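Local atomic coordinates of probable porin (Pseudomonas aeruginosa, PDB entry 2Y0H), a protein that probably forms a channel of the OprD porin family through the outer membrane of Pseudomonas aeruginosa, letting small solutes pass. Residues A[4-12]-A[383-391]; A[119-130]-A[277-285]. One frame throughout, in Å; residues are numbered along the deposited sequence.

Contact 1: residues A[4-12]-A[383-391]. With C8E ((hydroxyethyloxy)tri(ethyloxy)octane), chain I; C8E ((hydroxyethyloxy)tri(ethyloxy)octane), chain K.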
loop_
_atom_site.group_PDB
_atom_site.type_symbol
_atom_site.label_atom_id
_atom_site.label_comp_id
_atom_site.label_asym_id
_atom_site.label_seq_id
_atom_site.Cartn_x
_atom_site.Cartn_y
_atom_site.Cartn_z
ATOM N N ALA A 4 5.083 28.781 -14.253
ATOM C CA ALA A 4 6.149 28.571 -13.272
ATOM C C ALA A 4 5.777 27.566 -12.183
ATOM O O ALA A 4 6.656 26.997 -11.537
ATOM C CB ALA A 4 6.559 29.901 -12.645
ATOM N N ASP A 5 4.478 27.358 -11.978
ATOM C CA ASP A 5 4.005 26.433 -10.954
ATOM C C ASP A 5 4.069 24.997 -11.444
ATOM O O ASP A 5 3.823 24.060 -10.687
ATOM C CB ASP A 5 2.573 26.767 -10.534
ATOM C CG ASP A 5 2.462 28.120 -9.870
ATOM O OD1 ASP A 5 3.362 28.963 -10.082
ATOM O OD2 ASP A 5 1.479 28.341 -9.132
ATOM N N SER A 6 4.382 24.818 -12.718
ATOM C CA SER A 6 4.478 23.474 -13.251
ATOM C C SER A 6 5.797 22.849 -12.794
ATOM O O SER A 6 6.721 23.556 -12.392
ATOM C CB SER A 6 4.347 23.473 -14.781
ATOM O OG SER A 6 5.614 23.500 -15.412
ATOM N N SER A 7 5.870 21.525 -12.821
ATOM C CA SER A 7 7.099 20.828 -12.486
ATOM C C SER A 7 7.185 19.499 -13.220
ATOM O O SER A 7 6.168 18.950 -13.654
ATOM C CB SER A 7 7.236 20.632 -10.966
ATOM O OG SER A 7 6.124 19.950 -10.412
ATOM N N ALA A 8 8.409 19.001 -13.375
ATOM C CA ALA A 8 8.634 17.688 -13.947
ATOM C C ALA A 8 9.671 16.910 -13.137
ATOM O O ALA A 8 10.683 17.464 -12.702
ATOM C CB ALA A 8 9.052 17.806 -15.406
ATOM N N HIS A 9 9.412 15.626 -12.924
ATOM C CA HIS A 9 10.361 14.784 -12.208
ATOM C C HIS A 9 10.495 13.444 -12.888
ATOM O O HIS A 9 9.593 12.991 -13.598
ATOM C CB HIS A 9 9.934 14.562 -10.757
ATOM C CG HIS A 9 9.973 15.795 -9.912
ATOM N ND1 HIS A 9 9.015 16.782 -9.991
ATOM C CD2 HIS A 9 10.846 16.192 -8.954
ATOM C CE1 HIS A 9 9.298 17.736 -9.123
ATOM N NE2 HIS A 9 10.404 17.402 -8.480
ATOM N N LEU A 10 11.633 12.809 -12.670
ATOM C CA LEU A 10 11.833 11.452 -13.124
ATOM C C LEU A 10 12.253 10.616 -11.926
ATOM O O LEU A 10 13.309 10.852 -11.324
ATOM C CB LEU A 10 12.874 11.391 -14.244
ATOM C CG LEU A 10 13.263 9.995 -14.743
ATOM C CD1 LEU A 10 12.053 9.282 -15.341
ATOM C CD2 LEU A 10 14.400 10.081 -15.757
ATOM N N ASP A 11 11.403 9.658 -11.567
ATOM C CA ASP A 11 11.694 8.759 -10.460
ATOM C C ASP A 11 12.396 7.522 -11.003
ATOM O O ASP A 11 11.901 6.874 -11.917
ATOM C CB ASP A 11 10.412 8.345 -9.741
ATOM C CG ASP A 11 9.667 9.526 -9.126
ATOM O OD1 ASP A 11 10.319 10.471 -8.630
ATOM O OD2 ASP A 11 8.419 9.510 -9.144
ATOM N N LEU A 12 13.545 7.191 -10.434
ATOM C CA LEU A 12 14.308 6.047 -10.892
ATOM C C LEU A 12 14.311 4.966 -9.827
ATOM O O LEU A 12 14.570 5.246 -8.657
ATOM C CB LEU A 12 15.754 6.462 -11.209
ATOM C CG LEU A 12 16.017 7.414 -12.384
ATOM C CD1 LEU A 12 15.285 6.938 -13.601
ATOM C CD2 LEU A 12 15.616 8.845 -12.083
ATOM N N ILE A 383 17.282 -2.383 -3.466
ATOM C CA ILE A 383 16.531 -1.398 -4.219
ATOM C C ILE A 383 17.211 -0.049 -4.097
ATOM O O ILE A 383 17.565 0.371 -2.993
ATOM C CB ILE A 383 15.090 -1.269 -3.687
ATOM C CG1 ILE A 383 14.369 -2.614 -3.748
ATOM C CG2 ILE A 383 14.313 -0.217 -4.451
ATOM C CD1 ILE A 383 14.210 -3.266 -2.392
ATOM N N VAL A 384 17.404 0.617 -5.232
ATOM C CA VAL A 384 17.940 1.972 -5.252
ATOM C C VAL A 384 16.894 2.915 -5.826
ATOM O O VAL A 384 16.431 2.733 -6.954
ATOM C CB VAL A 384 19.240 2.067 -6.083
ATOM C CG1 VAL A 384 19.760 3.511 -6.132
ATOM C CG2 VAL A 384 20.304 1.140 -5.508
ATOM N N ASN A 385 16.520 3.916 -5.046
ATOM C CA ASN A 385 15.542 4.893 -5.488
ATOM C C ASN A 385 16.182 6.254 -5.671
ATOM O O ASN A 385 17.026 6.663 -4.872
ATOM C CB ASN A 385 14.405 5.016 -4.468
ATOM C CG ASN A 385 13.406 3.886 -4.572
ATOM O OD1 ASN A 385 12.649 3.801 -5.534
ATOM N ND2 ASN A 385 13.391 3.018 -3.577
ATOM N N TYR A 386 15.763 6.970 -6.705
ATOM C CA TYR A 386 16.186 8.343 -6.851
ATOM C C TYR A 386 15.206 9.156 -7.670
ATOM O O TYR A 386 14.683 8.691 -8.684
ATOM C CB TYR A 386 17.579 8.429 -7.482
ATOM C CG TYR A 386 18.013 9.854 -7.686
ATOM C CD1 TYR A 386 18.342 10.658 -6.598
ATOM C CD2 TYR A 386 18.085 10.403 -8.958
ATOM C CE1 TYR A 386 18.733 11.968 -6.776
ATOM C CE2 TYR A 386 18.474 11.715 -9.146
ATOM C CZ TYR A 386 18.796 12.492 -8.051
ATOM O OH TYR A 386 19.174 13.799 -8.233
ATOM N N THR A 387 14.966 10.381 -7.229
ATOM C CA THR A 387 14.105 11.287 -7.970
ATOM C C THR A 387 14.899 12.464 -8.529
ATOM O O THR A 387 15.488 13.249 -7.787
ATOM C CB THR A 387 12.939 11.779 -7.105
ATOM O OG1 THR A 387 12.069 10.672 -6.816
ATOM C CG2 THR A 387 12.161 12.893 -7.826
ATOM N N LEU A 388 14.917 12.557 -9.851
ATOM C CA LEU A 388 15.568 13.654 -10.551
ATOM C C LEU A 388 14.559 14.756 -10.846
ATOM O O LEU A 388 13.488 14.480 -11.398
ATOM C CB LEU A 388 16.118 13.131 -11.868
ATOM C CG LEU A 388 16.890 14.095 -12.758
ATOM C CD1 LEU A 388 18.334 14.214 -12.256
ATOM C CD2 LEU A 388 16.852 13.605 -14.195
ATOM N N LYS A 389 14.880 15.995 -10.485
ATOM C CA LYS A 389 14.000 17.117 -10.808
ATOM C C LYS A 389 14.332 17.655 -12.191
ATOM O O LYS A 389 15.442 18.121 -12.425
ATOM C CB LYS A 389 14.088 18.241 -9.765
ATOM C CG LYS A 389 13.219 19.451 -10.129
ATOM C CD LYS A 389 13.019 20.439 -8.979
ATOM C CE LYS A 389 14.110 21.503 -8.939
ATOM N NZ LYS A 389 13.782 22.594 -7.972
ATOM N N LEU A 390 13.384 17.575 -13.117
ATOM C CA LEU A 390 13.619 18.066 -14.469
ATOM C C LEU A 390 13.400 19.574 -14.563
ATOM O O LEU A 390 14.072 20.247 -15.352
ATOM C CB LEU A 390 12.759 17.321 -15.489
ATOM C CG LEU A 390 13.074 15.831 -15.631
ATOM C CD1 LEU A 390 12.186 15.187 -16.670
ATOM C CD2 LEU A 390 14.538 15.647 -15.997
ATOM N N TRP A 391 12.477 20.106 -13.761
ATOM C CA TRP A 391 12.243 21.552 -13.711
ATOM C C TRP A 391 11.175 21.957 -12.701
ATOM O O TRP A 391 10.681 21.126 -11.937
ATOM C CB TRP A 391 11.908 22.123 -15.103
ATOM C CG TRP A 391 10.504 21.869 -15.587
ATOM C CD1 TRP A 391 9.356 22.423 -15.099
ATOM C CD2 TRP A 391 10.110 21.024 -16.674
ATOM N NE1 TRP A 391 8.270 21.967 -15.809
ATOM C CE2 TRP A 391 8.708 21.103 -16.778
ATOM C CE3 TRP A 391 10.806 20.205 -17.569
ATOM C CZ2 TRP A 391 7.991 20.392 -17.737
ATOM C CZ3 TRP A 391 10.091 19.498 -18.520
ATOM C CH2 TRP A 391 8.700 19.600 -18.599
HETATM O O9 C8E I . 21.562 9.112 -9.955
HETATM C C10 C8E I . 21.478 10.515 -10.116
HETATM C C11 C8E I . 22.408 11.228 -9.141
HETATM O O12 C8E I . 22.249 12.629 -9.270
HETATM C C13 C8E I . 21.953 13.244 -8.030
HETATM C C14 C8E I . 22.827 14.477 -7.808
HETATM O O15 C8E I . 23.084 14.613 -6.426
HETATM C C8 C8E K . 1.225 28.060 -13.446
HETATM O O9 C8E K . 0.604 27.275 -14.450
HETATM C C10 C8E K . -0.783 27.531 -14.598
HETATM C C11 C8E K . -1.216 27.510 -16.069
HETATM O O12 C8E K . -0.924 26.271 -16.694
HETATM C C13 C8E K . -2.043 25.409 -16.787
HETATM C C14 C8E K . -1.847 24.317 -17.844
HETATM O O15 C8E K . -0.562 24.361 -18.444
#

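Contact 2: residues A[119-130]-A[277-285]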
loop_
_atom_site.group_PDB
_atom_site.type_symbol
_atom_site.label_atom_id
_atom_site.label_comp_id
_atom_site.label_asym_id
_atom_site.label_seq_id
_atom_site.Cartn_x
_atom_site.Cartn_y
_atom_site.Cartn_z
ATOM N N PHE A 119 -5.371 0.705 -1.783
ATOM C CA PHE A 119 -4.050 1.239 -1.517
ATOM C C PHE A 119 -3.106 0.658 -2.563
ATOM O O PHE A 119 -2.692 -0.499 -2.460
ATOM C CB PHE A 119 -3.595 0.867 -0.105
ATOM C CG PHE A 119 -2.523 1.771 0.438
ATOM C CD1 PHE A 119 -1.207 1.615 0.046
ATOM C CD2 PHE A 119 -2.840 2.789 1.323
ATOM C CE1 PHE A 119 -0.216 2.455 0.534
ATOM C CE2 PHE A 119 -1.860 3.630 1.816
ATOM C CZ PHE A 119 -0.545 3.461 1.423
ATOM N N ARG A 120 -2.809 1.462 -3.585
ATOM C CA ARG A 120 -2.081 0.988 -4.755
ATOM C C ARG A 120 -0.695 0.477 -4.366
ATOM O O ARG A 120 -0.014 1.046 -3.519
ATOM C CB ARG A 120 -1.996 2.079 -5.841
ATOM C CG ARG A 120 -0.850 3.067 -5.642
ATOM C CD ARG A 120 -0.935 3.705 -4.258
ATOM N NE ARG A 120 0.376 3.895 -3.623
ATOM C CZ ARG A 120 1.477 4.215 -4.287
ATOM N NH1 ARG A 120 1.428 4.379 -5.597
ATOM N NH2 ARG A 120 2.619 4.384 -3.649
ATOM N N ASP A 121 -0.312 -0.637 -4.970
ATOM C CA ASP A 121 0.962 -1.277 -4.705
ATOM C C ASP A 121 2.137 -0.427 -5.181
ATOM O O ASP A 121 2.095 0.140 -6.275
ATOM C CB ASP A 121 0.997 -2.629 -5.414
ATOM C CG ASP A 121 2.355 -3.285 -5.341
ATOM O OD1 ASP A 121 2.970 -3.259 -4.259
ATOM O OD2 ASP A 121 2.799 -3.829 -6.369
ATOM N N ASP A 122 3.182 -0.338 -4.355
ATOM C CA ASP A 122 4.445 0.272 -4.778
ATOM C C ASP A 122 5.668 -0.371 -4.136
ATOM O O ASP A 122 6.686 0.288 -3.951
ATOM C CB ASP A 122 4.488 1.782 -4.501
ATOM C CG ASP A 122 5.713 2.455 -5.148
ATOM O OD1 ASP A 122 6.050 2.096 -6.297
ATOM O OD2 ASP A 122 6.330 3.338 -4.518
ATOM N N VAL A 123 5.577 -1.653 -3.814
ATOM C CA VAL A 123 6.692 -2.340 -3.202
ATOM C C VAL A 123 7.438 -3.181 -4.229
ATOM O O VAL A 123 8.327 -3.953 -3.879
ATOM C CB VAL A 123 6.236 -3.232 -2.032
ATOM C CG1 VAL A 123 5.516 -2.393 -0.982
ATOM C CG2 VAL A 123 5.352 -4.353 -2.538
ATOM N N ARG A 124 7.062 -3.040 -5.496
ATOM C CA ARG A 124 7.760 -3.732 -6.570
ATOM C C ARG A 124 8.536 -2.722 -7.390
ATOM O O ARG A 124 9.061 -1.753 -6.846
ATOM C CB ARG A 124 6.777 -4.499 -7.460
ATOM C CG ARG A 124 6.022 -5.601 -6.729
ATOM C CD ARG A 124 4.745 -5.991 -7.467
ATOM N NE ARG A 124 4.295 -7.303 -7.029
ATOM C CZ ARG A 124 3.761 -7.549 -5.836
ATOM N NH1 ARG A 124 3.589 -6.562 -4.961
ATOM N NH2 ARG A 124 3.393 -8.786 -5.515
ATOM N N LEU A 125 8.591 -2.942 -8.700
ATOM C CA LEU A 125 9.397 -2.101 -9.579
ATOM C C LEU A 125 8.710 -0.779 -9.876
ATOM O O LEU A 125 9.309 0.289 -9.756
ATOM C CB LEU A 125 9.726 -2.830 -10.888
ATOM C CG LEU A 125 10.644 -2.068 -11.850
ATOM C CD1 LEU A 125 12.023 -1.856 -11.224
ATOM C CD2 LEU A 125 10.763 -2.768 -13.219
ATOM N N LEU A 126 7.453 -0.859 -10.280
ATOM C CA LEU A 126 6.694 0.321 -10.641
ATOM C C LEU A 126 5.434 0.391 -9.798
ATOM O O LEU A 126 4.945 -0.627 -9.326
ATOM C CB LEU A 126 6.333 0.273 -12.129
ATOM C CG LEU A 126 7.513 0.385 -13.088
ATOM C CD1 LEU A 126 7.067 0.052 -14.491
ATOM C CD2 LEU A 126 8.118 1.783 -13.020
ATOM N N PRO A 127 4.904 1.598 -9.609
ATOM C CA PRO A 127 3.636 1.696 -8.888
ATOM C C PRO A 127 2.504 1.132 -9.722
ATOM O O PRO A 127 2.477 1.312 -10.940
ATOM C CB PRO A 127 3.444 3.203 -8.724
ATOM C CG PRO A 127 4.188 3.796 -9.891
ATOM C CD PRO A 127 5.377 2.902 -10.106
ATOM N N GLN A 128 1.585 0.438 -9.063
ATOM C CA GLN A 128 0.304 0.099 -9.659
ATOM C C GLN A 128 -0.467 1.401 -9.888
ATOM O O GLN A 128 -0.408 2.307 -9.062
ATOM C CB GLN A 128 -0.477 -0.798 -8.701
ATOM C CG GLN A 128 -1.953 -0.943 -8.996
ATOM C CD GLN A 128 -2.674 -1.798 -7.937
ATOM O OE1 GLN A 128 -2.337 -1.754 -6.753
ATOM N NE2 GLN A 128 -3.648 -2.585 -8.370
ATOM N N THR A 129 -1.189 1.502 -10.996
ATOM C CA THR A 129 -2.025 2.679 -11.228
ATOM C C THR A 129 -3.463 2.276 -11.491
ATOM O O THR A 129 -3.748 1.124 -11.824
ATOM C CB THR A 129 -1.538 3.511 -12.433
ATOM O OG1 THR A 129 -1.638 2.726 -13.623
ATOM C CG2 THR A 129 -0.086 3.962 -12.245
ATOM N N PHE A 130 -4.369 3.233 -11.339
ATOM C CA PHE A 130 -5.778 3.026 -11.651
ATOM C C PHE A 130 -6.208 4.159 -12.588
ATOM O O PHE A 130 -5.619 5.241 -12.565
ATOM C CB PHE A 130 -6.631 3.071 -10.371
ATOM C CG PHE A 130 -6.455 1.879 -9.460
ATOM C CD1 PHE A 130 -5.391 1.815 -8.564
ATOM C CD2 PHE A 130 -7.366 0.829 -9.487
ATOM C CE1 PHE A 130 -5.225 0.722 -7.745
ATOM C CE2 PHE A 130 -7.209 -0.265 -8.653
ATOM C CZ PHE A 130 -6.135 -0.320 -7.780
ATOM N N LEU A 277 -8.509 -5.575 -4.147
ATOM C CA LEU A 277 -8.517 -5.497 -5.608
ATOM C C LEU A 277 -7.315 -6.229 -6.217
ATOM O O LEU A 277 -6.224 -6.236 -5.641
ATOM C CB LEU A 277 -8.523 -4.036 -6.071
ATOM C CG LEU A 277 -9.769 -3.226 -5.691
ATOM C CD1 LEU A 277 -9.612 -1.746 -6.044
ATOM C CD2 LEU A 277 -11.007 -3.814 -6.362
ATOM N N ASN A 278 -7.521 -6.834 -7.384
ATOM C CA ASN A 278 -6.459 -7.542 -8.098
ATOM C C ASN A 278 -5.312 -6.601 -8.472
ATOM O O ASN A 278 -5.474 -5.379 -8.485
ATOM C CB ASN A 278 -7.016 -8.137 -9.385
ATOM C CG ASN A 278 -7.450 -7.064 -10.346
ATOM O OD1 ASN A 278 -8.427 -6.355 -10.094
ATOM N ND2 ASN A 278 -6.689 -6.883 -11.419
ATOM N N GLY A 279 -4.160 -7.179 -8.797
ATOM C CA GLY A 279 -2.990 -6.406 -9.180
ATOM C C GLY A 279 -2.051 -6.175 -8.007
ATOM O O GLY A 279 -1.304 -5.205 -7.978
ATOM N N TYR A 280 -2.098 -7.067 -7.030
ATOM C CA TYR A 280 -1.254 -6.950 -5.838
ATOM C C TYR A 280 -1.454 -5.635 -5.072
ATOM O O TYR A 280 -0.542 -5.123 -4.426
ATOM C CB TYR A 280 0.222 -7.160 -6.198
ATOM C CG TYR A 280 0.514 -8.556 -6.716
ATOM C CD1 TYR A 280 0.561 -9.646 -5.846
ATOM C CD2 TYR A 280 0.731 -8.785 -8.071
ATOM C CE1 TYR A 280 0.827 -10.924 -6.309
ATOM C CE2 TYR A 280 0.998 -10.061 -8.547
ATOM C CZ TYR A 280 1.045 -11.126 -7.661
ATOM O OH TYR A 280 1.309 -12.395 -8.129
ATOM N N THR A 281 -2.655 -5.090 -5.162
ATOM C CA THR A 281 -3.031 -3.964 -4.339
ATOM C C THR A 281 -2.705 -4.309 -2.893
ATOM O O THR A 281 -2.871 -5.444 -2.464
ATOM C CB THR A 281 -4.528 -3.694 -4.480
ATOM O OG1 THR A 281 -4.858 -3.688 -5.872
ATOM C CG2 THR A 281 -4.896 -2.351 -3.867
ATOM N N THR A 282 -2.223 -3.330 -2.151
ATOM C CA THR A 282 -1.748 -3.563 -0.794
ATOM C C THR A 282 -2.942 -3.577 0.147
ATOM O O THR A 282 -3.698 -2.609 0.195
ATOM C CB THR A 282 -0.791 -2.434 -0.367
ATOM O OG1 THR A 282 0.226 -2.267 -1.366
ATOM C CG2 THR A 282 -0.151 -2.731 0.981
ATOM N N PRO A 283 -3.130 -4.683 0.883
ATOM C CA PRO A 283 -4.190 -4.729 1.896
ATOM C C PRO A 283 -3.799 -3.784 3.036
ATOM O O PRO A 283 -2.672 -3.846 3.525
ATOM C CB PRO A 283 -4.151 -6.184 2.390
ATOM C CG PRO A 283 -3.160 -6.911 1.517
ATOM C CD PRO A 283 -2.271 -5.877 0.918
ATOM N N TYR A 284 -4.705 -2.901 3.431
ATOM C CA TYR A 284 -4.398 -1.888 4.428
ATOM C C TYR A 284 -4.500 -2.486 5.844
ATOM O O TYR A 284 -5.455 -2.224 6.571
ATOM C CB TYR A 284 -5.364 -0.711 4.246
ATOM C CG TYR A 284 -4.992 0.520 5.032
ATOM C CD1 TYR A 284 -3.797 1.186 4.786
ATOM C CD2 TYR A 284 -5.826 1.007 6.034
ATOM C CE1 TYR A 284 -3.447 2.321 5.516
ATOM C CE2 TYR A 284 -5.489 2.141 6.761
ATOM C CZ TYR A 284 -4.302 2.789 6.501
ATOM O OH TYR A 284 -3.966 3.912 7.224
ATOM N N VAL A 285 -3.519 -3.311 6.213
ATOM C CA VAL A 285 -3.592 -4.110 7.430
ATOM C C VAL A 285 -2.324 -4.057 8.276
ATOM O O VAL A 285 -1.216 -4.005 7.754
ATOM C CB VAL A 285 -3.915 -5.590 7.124
ATOM C CG1 VAL A 285 -5.203 -5.697 6.309
ATOM C CG2 VAL A 285 -2.749 -6.275 6.411
HETATM O O HOH W 1 -6.137 -1.850 -0.708
HETATM O O HOH W 2 2.035 -0.292 -1.500
HETATM O O HOH W 3 1.420 -4.269 -8.664
#

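Contact 1: residues A[4-12]-A[383-391]
Leu10 and Leu388 form an antiparallel hydrogen-bonded pair, with Leu10 N to Leu388 O and Leu388 N to Leu10 O both 2.8 Å. Strands 7-12 and 383-389 run antiparallel, their N-to-C directions 161° apart and axes 4.6 Å apart at the closest, and Leu12 pairs likewise with Tyr386. Past Lys389 the ladder frays: Leu390 N still bonds to Ala8 O, but those joining Ala8 and Trp391 are weak.

The small methyl of Ala8 sits over the centre of the Trp391 six-membered ring, its CB 3.4 Å from the centroid, a CH-pi contact. With chi1 at 77°, Trp391 turns its ring back over the start of the first strand, and NE1 donates to Ser6 OG (3.1 Å) in the loop before it, near the ring plane. On the His9 face, Thr387 OG1 donates to Asp11 OD1 from above the carboxylate plane, while Thr387 CG2 packs against His9 CD2 (3.7 Å). The other face carries Leu10, Leu12, Tyr386 and Leu388; the polyether part of a bound detergent lies over one face of the Tyr386 ring, toward its rim, consistent with a lipid-facing surface. Strand 30-43 flanks the first strand, with Arg41 salt-bridged to Asp11; strand 361-371 flanks the second.

Contact 2: residues A[119-130]-A[277-285]
Gln128 reaches across to Thr281 with an extended side chain, and its amide ties the two loops together. From CB, CG stands anti to the backbone N (chi1 164°), and the chain runs straight on to CD, which lies 3.7 Å from Gly279 O. At the tip OE1 accepts from Asp121 N at 2.9 Å, in the carbonyl plane and on a lone pair. NE2 donates to Thr281 OG1 (3.0 Å) almost in the amide plane, more weakly to Asn278 O, and also to Ser153. An amide suits this buried spot because it accepts and donates at once; Thr281 OG1 in turn donates to Leu277 O.

Beside it, the guanidinium of Arg124 lies flat on the Tyr280 ring, centres 4.0 Å apart and planes at 24°, an off-centre cation-pi pair. Arg124 NH1 also makes a salt bridge to Asp121 OD2, which should steady the stack. Asp121 OD1 accepts from Val123 N, closing an Asx turn. Farther along, Thr282 N bonds to Phe119 O (2.9 Å), and water links Phe119 N to Thr282 O. Here the third and seventh long loops fold inward and meet, consistent with the channel eyelet that L3 and L7 form in the OprD family.

From the N terminus the chain enters strand 7-22 through 4-12, a segment that pairs with strand 30-43 and, at the far end of the chain, with 383-391. Contact 1 therefore joins the first and last strands of the 18-stranded antiparallel sheet and closes the barrel. Contact 2 falls wholly within that span: 119-130, which leads into strand 129-137, meets 277-285, in the loop between strands 259-269 and 300-309, so a smaller loop is closed within the larger one without crossing it. Contact 1 lies in the wall and contact 2 close to the chain's centre, about 21 Å between centres. Arg13, just beyond the first segment, bridges them by bonding to both Asn385 and Asp122.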